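5,10-methylenetetrahydromethanopterin reductase (Methanopyrus kandleri, PDB 1EZW) catalyses the reversible, coenzyme F420-dependent reduction of methylenetetrahydromethanopterin to methyltetrahydromethanopterin, a step of methanogenesis from carbon dioxide. Local coordinates at residues Ile114-Glu120 with Gly151-Lys155; Tyr141-Val147 with Ala159-Ser165; Ile171-Ala177 with Ile189-Val195; Ile224-Thr230 with Val319-Gly325. All blocks are in the same frame, centred on the assembly; numbering follows the deposited sequence. Where two conformers were deposited one is given.

Contact 1: residues Ile114-Glu120 with Gly151-Lys155; sequences IPIWNPE and GKYVK
Gly151 N bonds to Val154 O (2.8 Å), closing a tight loop, and Gly151 O takes a weak bond from Asn118 ND2 (2.9 Å; chi1 t). Lys152 O lies 3.3 Å from Pro115 CB, and Glu133 of helix 127-142 takes the backbone N of Lys152, Tyr153 and Val154. An inverse gamma turn centred on Pro115 and the type I turn Pro115-Asn118 present the backbone N and O of Trp117. Tyr153 O receives a weak bond from Trp117 N (3.1 Å), and the Tyr153 ring lies obliquely against the indole, CE1 3.4 Å from Trp117 CD1; Trp117 NE1 and Tyr153 OH share Pro68 O. Val154 bridges Trp117 (CA-CA 4.3 Å), its CG2 3.8 Å from Trp117 CB. Lys155 N donates to Trp117 O (3.1 Å), and its all-trans side chain puts NZ 3.3 Å from Glu120 OE2. Ile116 meets Ile116 of the second subunit. Only the Lys155 N bond is well aligned, so it and buried packing of Trp117, Tyr153 and Val154 mainly hold the loops, with a weakly hydrogen-bonded salt bridge outside.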
loop_
_atom_site.group_PDB
_atom_site.type_symbol
_atom_site.label_atom_id
_atom_site.label_comp_id
_atom_site.label_asym_id
_atom_site.label_seq_id
_atom_site.Cartn_x
_atom_site.Cartn_y
_atom_site.Cartn_z
ATOM N N ILE A 114 -23.599 11.875 28.824
ATOM C CA ILE A 114 -24.791 11.401 28.121
ATOM C C ILE A 114 -24.739 9.884 27.902
ATOM O O ILE A 114 -23.698 9.348 27.489
ATOM C CB ILE A 114 -24.891 12.048 26.719
ATOM C CG1 ILE A 114 -24.859 13.577 26.822
ATOM C CG2 ILE A 114 -26.168 11.553 26.013
ATOM C CD1 ILE A 114 -24.651 14.290 25.499
ATOM N N PRO A 115 -25.810 9.148 28.253
ATOM C CA PRO A 115 -25.835 7.686 28.037
ATOM C C PRO A 115 -26.215 7.577 26.549
ATOM O O PRO A 115 -27.254 7.009 26.178
ATOM C CB PRO A 115 -26.951 7.237 28.989
ATOM C CG PRO A 115 -27.938 8.376 28.883
ATOM C CD PRO A 115 -27.006 9.576 29.028
ATOM N N ILE A 116 -25.340 8.121 25.695
ATOM C CA ILE A 116 -25.582 8.191 24.255
ATOM C C ILE A 116 -26.055 6.924 23.566
ATOM O O ILE A 116 -26.967 6.966 22.737
ATOM C CB ILE A 116 -24.316 8.698 23.482
ATOM C CG1 ILE A 116 -23.941 10.107 23.944
ATOM C CG2 ILE A 116 -24.599 8.703 21.952
ATOM C CD1 ILE A 116 -22.732 10.729 23.208
ATOM N N TRP A 117 -25.465 5.799 23.928
ATOM C CA TRP A 117 -25.788 4.543 23.260
ATOM C C TRP A 117 -26.748 3.599 23.965
ATOM O O TRP A 117 -26.823 2.409 23.650
ATOM C CB TRP A 117 -24.496 3.808 22.858
ATOM C CG TRP A 117 -23.500 4.694 22.106
ATOM C CD1 TRP A 117 -22.242 5.051 22.528
ATOM C CD2 TRP A 117 -23.697 5.362 20.842
ATOM N NE1 TRP A 117 -21.655 5.891 21.615
ATOM C CE2 TRP A 117 -22.521 6.100 20.575
ATOM C CE3 TRP A 117 -24.759 5.410 19.914
ATOM C CZ2 TRP A 117 -22.362 6.878 19.412
ATOM C CZ3 TRP A 117 -24.606 6.189 18.756
ATOM C CH2 TRP A 117 -23.403 6.911 18.520
ATOM N N ASN A 118 -27.503 4.152 24.919
ATOM C CA ASN A 118 -28.553 3.374 25.582
ATOM C C ASN A 118 -29.771 4.313 25.456
ATOM O O ASN A 118 -30.064 5.099 26.355
ATOM C CB ASN A 118 -28.218 3.108 27.048
ATOM C CG ASN A 118 -29.253 2.187 27.703
ATOM O OD1 ASN A 118 -30.316 2.002 27.152
ATOM N ND2 ASN A 118 -28.942 1.632 28.862
ATOM N N PRO A 119 -30.484 4.237 24.321
ATOM C CA PRO A 119 -31.653 5.046 23.987
ATOM C C PRO A 119 -32.756 5.094 25.024
ATOM O O PRO A 119 -33.447 6.108 25.136
ATOM C CB PRO A 119 -32.114 4.442 22.656
ATOM C CG PRO A 119 -30.780 4.040 22.044
ATOM C CD PRO A 119 -30.215 3.291 23.218
ATOM N N GLU A 120 -32.926 4.033 25.790
ATOM C CA GLU A 120 -33.991 4.092 26.790
ATOM C C GLU A 120 -33.556 4.697 28.111
ATOM O O GLU A 120 -34.392 4.964 28.978
ATOM C CB GLU A 120 -34.615 2.715 27.001
ATOM C CG GLU A 120 -33.647 1.575 27.146
ATOM C CD GLU A 120 -34.342 0.212 27.028
ATOM O OE1 GLU A 120 -35.030 -0.204 27.989
ATOM O OE2 GLU A 120 -34.226 -0.436 25.963
ATOM N N GLY A 151 -25.585 -1.946 29.610
ATOM C CA GLY A 151 -24.963 -1.165 30.664
ATOM C C GLY A 151 -25.743 0.115 30.813
ATOM O O GLY A 151 -26.868 0.213 30.308
ATOM N N LYS A 152 -25.158 1.102 31.488
ATOM C CA LYS A 152 -25.786 2.400 31.683
ATOM C C LYS A 152 -25.555 3.328 30.506
ATOM O O LYS A 152 -26.360 4.203 30.236
ATOM C CB LYS A 152 -25.193 3.139 32.903
ATOM C CG LYS A 152 -25.193 2.403 34.243
ATOM C CD LYS A 152 -24.376 3.218 35.306
ATOM C CE LYS A 152 -25.141 4.416 35.966
ATOM N NZ LYS A 152 -25.621 5.584 35.149
ATOM N N TYR A 153 -24.433 3.160 29.799
ATOM C CA TYR A 153 -24.102 4.049 28.678
ATOM C C TYR A 153 -24.353 3.385 27.318
ATOM O O TYR A 153 -24.629 4.060 26.343
ATOM C CB TYR A 153 -22.632 4.531 28.831
ATOM C CG TYR A 153 -21.769 4.467 27.572
ATOM C CD1 TYR A 153 -21.636 5.570 26.718
ATOM C CD2 TYR A 153 -21.115 3.284 27.233
ATOM C CE1 TYR A 153 -20.862 5.485 25.551
ATOM C CE2 TYR A 153 -20.337 3.194 26.057
ATOM C CZ TYR A 153 -20.222 4.289 25.238
ATOM O OH TYR A 153 -19.464 4.153 24.075
ATOM N N VAL A 154 -24.284 2.065 27.261
ATOM C CA VAL A 154 -24.567 1.395 26.002
ATOM C C VAL A 154 -25.377 0.150 26.288
ATOM O O VAL A 154 -25.096 -0.590 27.239
ATOM C CB VAL A 154 -23.245 1.006 25.216
ATOM C CG1 VAL A 154 -22.335 0.104 26.061
ATOM C CG2 VAL A 154 -23.629 0.302 23.932
ATOM N N LYS A 155 -26.411 -0.055 25.479
ATOM C CA LYS A 155 -27.220 -1.258 25.566
ATOM C C LYS A 155 -27.328 -1.770 24.133
ATOM O O LYS A 155 -27.833 -1.091 23.262
ATOM C CB LYS A 155 -28.622 -0.983 26.146
ATOM C CG LYS A 155 -29.471 -2.266 26.151
ATOM C CD LYS A 155 -30.890 -2.010 26.728
ATOM C CE LYS A 155 -31.728 -3.297 26.628
ATOM N NZ LYS A 155 -33.023 -3.185 27.355
#

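Contact 2: residues Tyr141-Val147 with Ala159-Ser165; sequences YLEGGPV and ADVKARS
Loop 159-165 packs here, partly through water, against the C-terminal end of helix 127-142. A Schellman motif ends the helix: Gly144, at phi 105° as suits glycine, donates N to Tyr141 O (2.9 Å). A side chain on Gly145 would strike Val161. A cis peptide before Pro146 leads to an antiparallel hydrogen-bonded pair, Val147 N to Ala159 O 2.8 Å and Ala159 N to Val147 O 3.0 Å. Beyond it the two backbones part, bridged by waters: water 3 joins Gly144 O (2.7 Å) to Val161 N (2.8 Å), water 1 Tyr141 O to Ala163 O (both 2.8 Å), and water 2 Leu142 O (2.8 Å) to Ser165 N (2.9 Å). Val161 CG1 makes a CH-pi contact 3.6 Å from the Tyr141 ring centroid. Tyr141 OH bonds to Tyr40 O of the second subunit, whose Lys105 forms a salt bridge with Asp160. The Tyr141 ring (chi1 t) also packs on Ala77, Ser78 and Ala81 of helix 73-86, while Leu142 touches Ile171, just before strand 173-176.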
loop_
_atom_site.group_PDB
_atom_site.type_symbol
_atom_site.label_atom_id
_atom_site.label_comp_id
_atom_site.label_asym_id
_atom_site.label_seq_id
_atom_site.Cartn_x
_atom_site.Cartn_y
_atom_site.Cartn_z
ATOM N N TYR A 141 -16.635 -8.254 21.125
ATOM C CA TYR A 141 -16.554 -8.217 19.655
ATOM C C TYR A 141 -15.298 -8.969 19.181
ATOM O O TYR A 141 -15.347 -9.787 18.263
ATOM C CB TYR A 141 -16.513 -6.744 19.214
ATOM C CG TYR A 141 -16.557 -6.528 17.712
ATOM C CD1 TYR A 141 -17.731 -6.154 17.076
ATOM C CD2 TYR A 141 -15.410 -6.713 16.935
ATOM C CE1 TYR A 141 -17.778 -5.955 15.670
ATOM C CE2 TYR A 141 -15.442 -6.516 15.539
ATOM C CZ TYR A 141 -16.621 -6.137 14.918
ATOM O OH TYR A 141 -16.657 -5.870 13.542
ATOM N N LEU A 142 -14.163 -8.690 19.811
ATOM C CA LEU A 142 -12.900 -9.349 19.460
ATOM C C LEU A 142 -12.901 -10.847 19.770
ATOM O O LEU A 142 -12.133 -11.605 19.161
ATOM C CB LEU A 142 -11.726 -8.660 20.178
ATOM C CG LEU A 142 -11.443 -7.229 19.771
ATOM C CD1 LEU A 142 -10.313 -6.679 20.671
ATOM C CD2 LEU A 142 -10.969 -7.200 18.310
ATOM N N GLU A 143 -13.745 -11.286 20.723
ATOM C CA GLU A 143 -13.855 -12.715 21.006
ATOM C C GLU A 143 -14.746 -13.403 19.972
ATOM O O GLU A 143 -14.886 -14.635 19.987
ATOM C CB GLU A 143 -14.416 -12.968 22.430
ATOM C CG GLU A 143 -13.456 -12.511 23.549
ATOM C CD GLU A 143 -12.308 -13.474 23.783
ATOM O OE1 GLU A 143 -12.120 -14.390 22.954
ATOM O OE2 GLU A 143 -11.582 -13.323 24.803
ATOM N N GLY A 144 -15.353 -12.616 19.079
ATOM C CA GLY A 144 -16.203 -13.171 18.024
ATOM C C GLY A 144 -17.704 -13.009 18.218
ATOM O O GLY A 144 -18.507 -13.397 17.333
ATOM N N GLY A 145 -18.084 -12.424 19.347
ATOM C CA GLY A 145 -19.482 -12.191 19.646
ATOM C C GLY A 145 -20.267 -13.475 19.820
ATOM O O GLY A 145 -19.694 -14.556 19.982
ATOM N N PRO A 146 -21.593 -13.384 19.772
ATOM C CA PRO A 146 -22.323 -12.134 19.582
ATOM C C PRO A 146 -22.138 -11.211 20.787
ATOM O O PRO A 146 -22.014 -11.663 21.938
ATOM C CB PRO A 146 -23.773 -12.600 19.440
ATOM C CG PRO A 146 -23.767 -13.812 20.380
ATOM C CD PRO A 146 -22.541 -14.512 19.849
ATOM N N VAL A 147 -22.094 -9.917 20.531
ATOM C CA VAL A 147 -21.972 -9.003 21.638
ATOM C C VAL A 147 -23.375 -8.824 22.235
ATOM O O VAL A 147 -24.320 -8.586 21.518
ATOM C CB VAL A 147 -21.488 -7.639 21.179
ATOM C CG1 VAL A 147 -21.410 -6.720 22.377
ATOM C CG2 VAL A 147 -20.146 -7.779 20.450
ATOM N N ALA A 159 -25.802 -8.620 18.956
ATOM C CA ALA A 159 -24.997 -8.170 17.825
ATOM C C ALA A 159 -23.970 -9.179 17.339
ATOM O O ALA A 159 -22.896 -9.285 17.913
ATOM C CB ALA A 159 -24.310 -6.871 18.218
ATOM N N ASP A 160 -24.312 -9.930 16.291
ATOM C CA ASP A 160 -23.391 -10.907 15.779
ATOM C C ASP A 160 -22.218 -10.165 15.144
ATOM O O ASP A 160 -22.304 -8.959 14.834
ATOM C CB ASP A 160 -24.093 -11.833 14.785
ATOM C CG ASP A 160 -24.562 -11.122 13.553
ATOM O OD1 ASP A 160 -25.169 -10.035 13.647
ATOM O OD2 ASP A 160 -24.345 -11.675 12.460
ATOM N N VAL A 161 -21.128 -10.894 15.003
ATOM C CA VAL A 161 -19.882 -10.332 14.490
ATOM C C VAL A 161 -19.273 -11.237 13.448
ATOM O O VAL A 161 -19.068 -12.414 13.685
ATOM C CB VAL A 161 -18.859 -10.200 15.638
ATOM C CG1 VAL A 161 -17.551 -9.623 15.106
ATOM C CG2 VAL A 161 -19.414 -9.294 16.746
ATOM N N LYS A 162 -18.972 -10.698 12.281
ATOM C CA LYS A 162 -18.321 -11.514 11.282
ATOM C C LYS A 162 -16.843 -11.195 11.221
ATOM O O LYS A 162 -16.022 -12.108 11.144
ATOM C CB LYS A 162 -18.940 -11.308 9.904
ATOM C CG LYS A 162 -20.130 -12.208 9.629
ATOM C CD LYS A 162 -21.168 -11.361 8.960
ATOM C CE LYS A 162 -21.641 -10.347 9.968
ATOM N NZ LYS A 162 -22.118 -10.958 11.234
ATOM N N ALA A 163 -16.501 -9.905 11.266
ATOM C CA ALA A 163 -15.088 -9.498 11.166
ATOM C C ALA A 163 -14.235 -10.171 12.219
ATOM O O ALA A 163 -14.649 -10.297 13.390
ATOM C CB ALA A 163 -14.968 -7.979 11.312
ATOM N N ARG A 164 -13.072 -10.638 11.803
ATOM C CA ARG A 164 -12.173 -11.230 12.762
ATOM C C ARG A 164 -10.838 -10.486 12.759
ATOM O O ARG A 164 -10.307 -10.100 11.707
ATOM C CB ARG A 164 -11.927 -12.707 12.468
ATOM C CG ARG A 164 -13.130 -13.615 12.844
ATOM C CD ARG A 164 -13.380 -13.625 14.363
ATOM N NE ARG A 164 -14.507 -14.503 14.716
ATOM C CZ ARG A 164 -15.791 -14.182 14.578
ATOM N NH1 ARG A 164 -16.757 -15.054 14.919
ATOM N NH2 ARG A 164 -16.122 -12.978 14.150
ATOM N N SER A 165 -10.291 -10.298 13.958
ATOM C CA SER A 165 -8.979 -9.685 14.110
ATOM C C SER A 165 -7.957 -10.823 14.077
ATOM O O SER A 165 -8.323 -11.971 13.833
ATOM C CB SER A 165 -8.879 -8.983 15.473
ATOM O OG SER A 165 -9.026 -9.945 16.530
HETATM O O HOH W 1 -13.806 -9.571 15.908
HETATM O O HOH W 2 -11.524 -10.935 16.522
HETATM O O HOH W 3 -21.131 -13.258 16.547
#

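Contact 3: residues Ile171-Ala177 with Ile189-Val195; sequences IPFYMGA and IANGVLV
Tyr174, at chi1 m, lays its ring over Gly192, whose CA sits 3.9 Å from the ring centroid in a CH-pi contact; a CB at Gly192 would collide with Tyr174 CE2, so the aromatic lid requires glycine beneath it. On the same face Tyr174 CB meets Leu194 CD1 at 4.0 Å, and Tyr174 OH bonds to Asp225. Strands 173-176 and 192-195 run parallel, their short axes 4.4 Å apart at closest approach and crossing at -30°. Tyr174 pairs with Gly192, Met175 with Val193 and Gly176 with Leu194. Met175 N donates to Gly192 O (3.0 Å), Leu194 N to Met175 O (2.9 Å) and Ala177 N to Leu194 O (3.0 Å). Together with helix 180-189 they form a beta-alpha-beta unit, the repeating element of the TIM barrel. At the start of the pairing Phe173 O accepts from Asn191 N (2.8 Å) and, weakly, from Gly192 N (3.3 Å), where the chain leaving the helix swings into the sheet. The face bearing Met175 and Val193 looks to helix 180-189, whose small Ala186 leaves room for both side chains. Met175 SD reaches Ile189 CD1 at 3.8 Å, its CB lies 4.2 Å from Ala190 CB, and Ala177 CB packs on Val193 CG1 at 3.6 Å. Phe173 CD2 rests 4.1 Å from Ala190 CB, its side chain also touching Tyr139 of helix 127-142.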
loop_
_atom_site.group_PDB
_atom_site.type_symbol
_atom_site.label_atom_id
_atom_site.label_comp_id
_atom_site.label_asym_id
_atom_site.label_seq_id
_atom_site.Cartn_x
_atom_site.Cartn_y
_atom_site.Cartn_z
ATOM N N ILE A 171 -5.291 -8.073 21.940
ATOM C CA ILE A 171 -5.038 -6.657 21.618
ATOM C C ILE A 171 -4.970 -5.884 22.924
ATOM O O ILE A 171 -5.861 -5.998 23.768
ATOM C CB ILE A 171 -6.189 -6.058 20.744
ATOM C CG1 ILE A 171 -6.175 -6.764 19.394
ATOM C CG2 ILE A 171 -5.988 -4.539 20.562
ATOM C CD1 ILE A 171 -7.258 -6.227 18.402
ATOM N N PRO A 172 -3.896 -5.113 23.135
ATOM C CA PRO A 172 -3.761 -4.343 24.380
ATOM C C PRO A 172 -4.726 -3.195 24.505
ATOM O O PRO A 172 -4.993 -2.486 23.543
ATOM C CB PRO A 172 -2.325 -3.825 24.346
ATOM C CG PRO A 172 -1.620 -4.645 23.307
ATOM C CD PRO A 172 -2.721 -4.940 22.266
ATOM N N PHE A 173 -5.235 -2.997 25.723
ATOM C CA PHE A 173 -6.149 -1.923 25.995
ATOM C C PHE A 173 -5.468 -0.892 26.872
ATOM O O PHE A 173 -5.162 -1.165 28.034
ATOM C CB PHE A 173 -7.392 -2.453 26.749
ATOM C CG PHE A 173 -8.455 -1.417 26.972
ATOM C CD1 PHE A 173 -9.272 -0.969 25.912
ATOM C CD2 PHE A 173 -8.667 -0.887 28.248
ATOM C CE1 PHE A 173 -10.275 -0.024 26.117
ATOM C CE2 PHE A 173 -9.673 0.068 28.458
ATOM C CZ PHE A 173 -10.480 0.505 27.411
ATOM N N TYR A 174 -5.197 0.283 26.326
ATOM C CA TYR A 174 -4.585 1.353 27.115
ATOM C C TYR A 174 -5.620 2.424 27.409
ATOM O O TYR A 174 -6.411 2.790 26.549
ATOM C CB TYR A 174 -3.433 2.022 26.313
ATOM C CG TYR A 174 -2.153 1.236 26.273
ATOM C CD1 TYR A 174 -2.074 -0.012 25.648
ATOM C CD2 TYR A 174 -0.997 1.746 26.872
ATOM C CE1 TYR A 174 -0.886 -0.736 25.615
ATOM C CE2 TYR A 174 0.213 1.030 26.858
ATOM C CZ TYR A 174 0.261 -0.218 26.225
ATOM O OH TYR A 174 1.377 -1.003 26.170
ATOM N N MET A 175 -5.628 2.953 28.630
ATOM C CA MET A 175 -6.553 4.001 28.964
ATOM C C MET A 175 -5.881 5.332 29.220
ATOM O O MET A 175 -4.880 5.384 29.934
ATOM C CB MET A 175 -7.274 3.640 30.259
ATOM C CG MET A 175 -8.518 2.917 30.065
ATOM S SD MET A 175 -9.308 2.772 31.743
ATOM C CE MET A 175 -9.622 4.077 32.182
ATOM N N GLY A 176 -6.428 6.402 28.676
ATOM C CA GLY A 176 -5.884 7.708 28.986
ATOM C C GLY A 176 -6.323 8.012 30.428
ATOM O O GLY A 176 -7.440 7.673 30.823
ATOM N N ALA A 177 -5.463 8.630 31.224
ATOM C CA ALA A 177 -5.858 8.925 32.614
ATOM C C ALA A 177 -5.086 10.095 33.150
ATOM O O ALA A 177 -3.881 10.173 32.977
ATOM C CB ALA A 177 -5.596 7.692 33.512
ATOM N N ILE A 189 -8.510 -2.175 35.056
ATOM C CA ILE A 189 -8.964 -2.827 33.841
ATOM C C ILE A 189 -8.084 -2.705 32.597
ATOM O O ILE A 189 -8.378 -3.345 31.587
ATOM C CB ILE A 189 -10.368 -2.288 33.406
ATOM C CG1 ILE A 189 -10.224 -0.880 32.807
ATOM C CG2 ILE A 189 -11.343 -2.216 34.647
ATOM C CD1 ILE A 189 -11.493 -0.254 32.231
ATOM N N ALA A 190 -7.012 -1.934 32.684
ATOM C CA ALA A 190 -6.203 -1.752 31.469
ATOM C C ALA A 190 -4.866 -2.462 31.406
ATOM O O ALA A 190 -4.246 -2.763 32.438
ATOM C CB ALA A 190 -5.997 -0.246 31.253
ATOM N N ASN A 191 -4.384 -2.720 30.182
ATOM C CA ASN A 191 -3.041 -3.282 30.015
ATOM C C ASN A 191 -2.002 -2.168 30.141
ATOM O O ASN A 191 -0.837 -2.431 30.349
ATOM C CB ASN A 191 -2.898 -3.879 28.616
ATOM C CG ASN A 191 -3.719 -5.113 28.465
ATOM O OD1 ASN A 191 -3.477 -6.110 29.171
ATOM N ND2 ASN A 191 -4.692 -5.082 27.585
ATOM N N GLY A 192 -2.450 -0.937 29.960
ATOM C CA GLY A 192 -1.558 0.202 30.068
ATOM C C GLY A 192 -2.290 1.499 30.321
ATOM O O GLY A 192 -3.512 1.586 30.168
ATOM N N VAL A 193 -1.536 2.527 30.702
ATOM C CA VAL A 193 -2.104 3.815 30.997
ATOM C C VAL A 193 -1.337 4.899 30.251
ATOM O O VAL A 193 -0.113 4.942 30.286
ATOM C CB VAL A 193 -2.022 4.104 32.533
ATOM C CG1 VAL A 193 -2.893 5.336 32.881
ATOM C CG2 VAL A 193 -2.438 2.869 33.315
ATOM N N LEU A 194 -2.058 5.772 29.560
ATOM C CA LEU A 194 -1.439 6.875 28.834
ATOM C C LEU A 194 -1.640 8.117 29.669
ATOM O O LEU A 194 -2.762 8.635 29.821
ATOM C CB LEU A 194 -2.120 7.037 27.455
ATOM C CG LEU A 194 -1.980 5.783 26.584
ATOM C CD1 LEU A 194 -2.929 5.862 25.367
ATOM C CD2 LEU A 194 -0.545 5.651 26.124
ATOM N N VAL A 195 -0.544 8.579 30.262
ATOM C CA VAL A 195 -0.580 9.765 31.103
ATOM C C VAL A 195 0.086 10.936 30.399
ATOM O O VAL A 195 1.245 10.847 30.013
ATOM C CB VAL A 195 0.151 9.469 32.429
ATOM C CG1 VAL A 195 0.125 10.710 33.345
ATOM C CG2 VAL A 195 -0.490 8.280 33.095
#

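Contact 4: residues Ile224-Thr230 with Val319-Gly325; sequences IDVAAYT and VTQVVVG
Asp225, at chi1 t, holds two side chains of the neighbouring strand: Thr320 OG1 donates to its OD1 (2.6 Å) and Gln321 NE2 to its OD2 (2.9 Å). Tyr174 OH also bonds to OD2, and Gln321 OE1 takes Trp35 NE1. Thr320 OG1 additionally accepts a weak bond from Val226 N (2.9 Å). Alongside this network strands 225-229 and 321-324 run parallel, their axes 4.7 Å apart at closest approach and crossing at -23°, with Ala227 opposite Gln321, Ala228 opposite Val322 and Tyr229 opposite Val323. Val226 O accepts from both Thr320 N (2.8 Å) and Gln321 N (3.1 Å); next come Ala228 N to Gln321 O (2.9 Å) and Val323 N to Ala228 O (2.8 Å). Finally Thr230 N (3.1 Å) and Thr230 OG1 (2.8 Å) converge on Val323 O. Tyr229 CD1 meets Val323 CG2 at 3.5 Å on the face with Ala227 and Gln321; on the other, Ala228 CB meets Val319 CG1 at 3.9 Å, against Phe203 of helix 200-216. In this pair, the seventh and eighth TIM-barrel strands, Thr320 and Gln321, with Tyr174, offset the cost of burying the Asp225 carboxylate, which links strand 225-229 through side chains to 321-324 and to the more distant 173-176.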
loop_
_atom_site.group_PDB
_atom_site.type_symbol
_atom_site.label_atom_id
_atom_site.label_comp_id
_atom_site.label_asym_id
_atom_site.label_seq_id
_atom_site.Cartn_x
_atom_site.Cartn_y
_atom_site.Cartn_z
ATOM N N ILE A 224 1.098 -3.679 34.144
ATOM C CA ILE A 224 0.633 -2.467 33.511
ATOM C C ILE A 224 1.744 -1.635 32.893
ATOM O O ILE A 224 2.753 -1.335 33.523
ATOM C CB ILE A 224 -0.159 -1.637 34.541
ATOM C CG1 ILE A 224 -1.291 -2.529 35.092
ATOM C CG2 ILE A 224 -0.726 -0.359 33.899
ATOM C CD1 ILE A 224 -2.026 -1.959 36.232
ATOM N N ASP A 225 1.567 -1.320 31.613
ATOM C CA ASP A 225 2.539 -0.500 30.899
ATOM C C ASP A 225 2.190 0.959 31.183
ATOM O O ASP A 225 1.178 1.480 30.685
ATOM C CB ASP A 225 2.460 -0.830 29.385
ATOM C CG ASP A 225 3.561 -0.150 28.566
ATOM O OD1 ASP A 225 4.612 0.188 29.141
ATOM O OD2 ASP A 225 3.393 0.011 27.337
ATOM N N VAL A 226 2.996 1.637 32.012
ATOM C CA VAL A 226 2.751 3.038 32.324
ATOM C C VAL A 226 3.446 3.885 31.256
ATOM O O VAL A 226 4.676 4.000 31.230
ATOM C CB VAL A 226 3.309 3.403 33.738
ATOM C CG1 VAL A 226 3.051 4.852 34.053
ATOM C CG2 VAL A 226 2.586 2.554 34.783
ATOM N N ALA A 227 2.634 4.480 30.385
ATOM C CA ALA A 227 3.152 5.247 29.248
ATOM C C ALA A 227 3.073 6.728 29.442
ATOM O O ALA A 227 1.998 7.287 29.723
ATOM C CB ALA A 227 2.385 4.847 27.983
ATOM N N ALA A 228 4.220 7.394 29.318
ATOM C CA ALA A 228 4.241 8.829 29.450
ATOM C C ALA A 228 4.047 9.471 28.081
ATOM O O ALA A 228 4.888 9.287 27.211
ATOM C CB ALA A 228 5.610 9.280 30.027
ATOM N N TYR A 229 2.931 10.166 27.893
ATOM C CA TYR A 229 2.664 10.869 26.636
ATOM C C TYR A 229 3.353 12.224 26.858
ATOM O O TYR A 229 2.782 13.136 27.470
ATOM C CB TYR A 229 1.143 11.029 26.459
ATOM C CG TYR A 229 0.495 10.103 25.426
ATOM C CD1 TYR A 229 1.059 8.869 25.090
ATOM C CD2 TYR A 229 -0.718 10.449 24.840
ATOM C CE1 TYR A 229 0.412 7.994 24.179
ATOM C CE2 TYR A 229 -1.367 9.597 23.943
ATOM C CZ TYR A 229 -0.802 8.377 23.618
ATOM O OH TYR A 229 -1.482 7.530 22.760
ATOM N N THR A 230 4.577 12.356 26.345
ATOM C CA THR A 230 5.384 13.558 26.563
ATOM C C THR A 230 5.419 14.637 25.502
ATOM O O THR A 230 5.004 14.428 24.357
ATOM C CB THR A 230 6.863 13.168 26.784
ATOM O OG1 THR A 230 7.469 12.814 25.519
ATOM C CG2 THR A 230 6.976 11.957 27.735
ATOM N N VAL A 319 7.607 4.924 34.998
ATOM C CA VAL A 319 7.265 4.938 33.558
ATOM C C VAL A 319 7.911 3.723 32.880
ATOM O O VAL A 319 9.075 3.385 33.169
ATOM C CB VAL A 319 7.788 6.221 32.893
ATOM C CG1 VAL A 319 7.579 6.139 31.337
ATOM C CG2 VAL A 319 7.057 7.457 33.485
ATOM N N THR A 320 7.187 3.038 31.982
ATOM C CA THR A 320 7.758 1.913 31.278
ATOM C C THR A 320 7.701 2.124 29.749
ATOM O O THR A 320 8.435 1.498 29.029
ATOM C CB THR A 320 7.104 0.554 31.663
ATOM O OG1 THR A 320 5.674 0.627 31.524
ATOM C CG2 THR A 320 7.446 0.229 33.122
ATOM N N GLN A 321 6.843 3.034 29.277
ATOM C CA GLN A 321 6.800 3.345 27.827
ATOM C C GLN A 321 6.964 4.851 27.705
ATOM O O GLN A 321 6.179 5.611 28.248
ATOM C CB GLN A 321 5.463 2.936 27.128
ATOM C CG GLN A 321 5.478 3.380 25.634
ATOM C CD GLN A 321 4.232 3.013 24.824
ATOM O OE1 GLN A 321 3.956 3.656 23.775
ATOM N NE2 GLN A 321 3.503 1.976 25.257
ATOM N N VAL A 322 8.021 5.293 27.024
ATOM C CA VAL A 322 8.237 6.726 26.854
ATOM C C VAL A 322 7.656 7.097 25.481
ATOM O O VAL A 322 8.166 6.630 24.470
ATOM C CB VAL A 322 9.727 7.056 26.877
ATOM C CG1 VAL A 322 9.918 8.528 26.620
ATOM C CG2 VAL A 322 10.295 6.710 28.284
ATOM N N VAL A 323 6.596 7.898 25.454
ATOM C CA VAL A 323 5.998 8.253 24.161
ATOM C C VAL A 323 6.487 9.618 23.758
ATOM O O VAL A 323 6.190 10.616 24.391
ATOM C CB VAL A 323 4.448 8.267 24.207
ATOM C CG1 VAL A 323 3.907 8.559 22.787
ATOM C CG2 VAL A 323 3.919 6.861 24.689
ATOM N N VAL A 324 7.221 9.641 22.658
ATOM C CA VAL A 324 7.770 10.873 22.128
ATOM C C VAL A 324 6.643 11.592 21.409
ATOM O O VAL A 324 6.117 11.075 20.420
ATOM C CB VAL A 324 8.890 10.521 21.131
ATOM C CG1 VAL A 324 9.327 11.760 20.350
ATOM C CG2 VAL A 324 10.073 9.854 21.878
ATOM N N GLY A 325 6.294 12.779 21.883
ATOM C CA GLY A 325 5.231 13.566 21.281
ATOM C C GLY A 325 5.707 14.939 20.885
ATOM O O GLY A 325 6.866 15.317 21.155
#

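How the contacts relate
Contacts 3 and 4 are consecutive parts of the TIM-barrel wall, their centres 11 Å apart. Val193 O lies 2.8 Å from Ala227 N, Leu194 CD2 3.2 Å from Tyr229 CE1, and Tyr174 OH 2.5 Å from Asp225 OD2. TIM-barrel active sites lie at the C-terminal ends of the strands, so this wall probably underlies the site, though no F420 is bound here; the magnesium at Thr56 and Ser57 belongs to none of the four contacts. Contacts 1 and 2, with centres 20 Å apart, lie farther out and both touch the second subunit; their segments alternate along the chain around helix 127-142. Contact 2 reaches contact 3 through Leu142 CD1 and Ile171 CD1, at 3.8 Å.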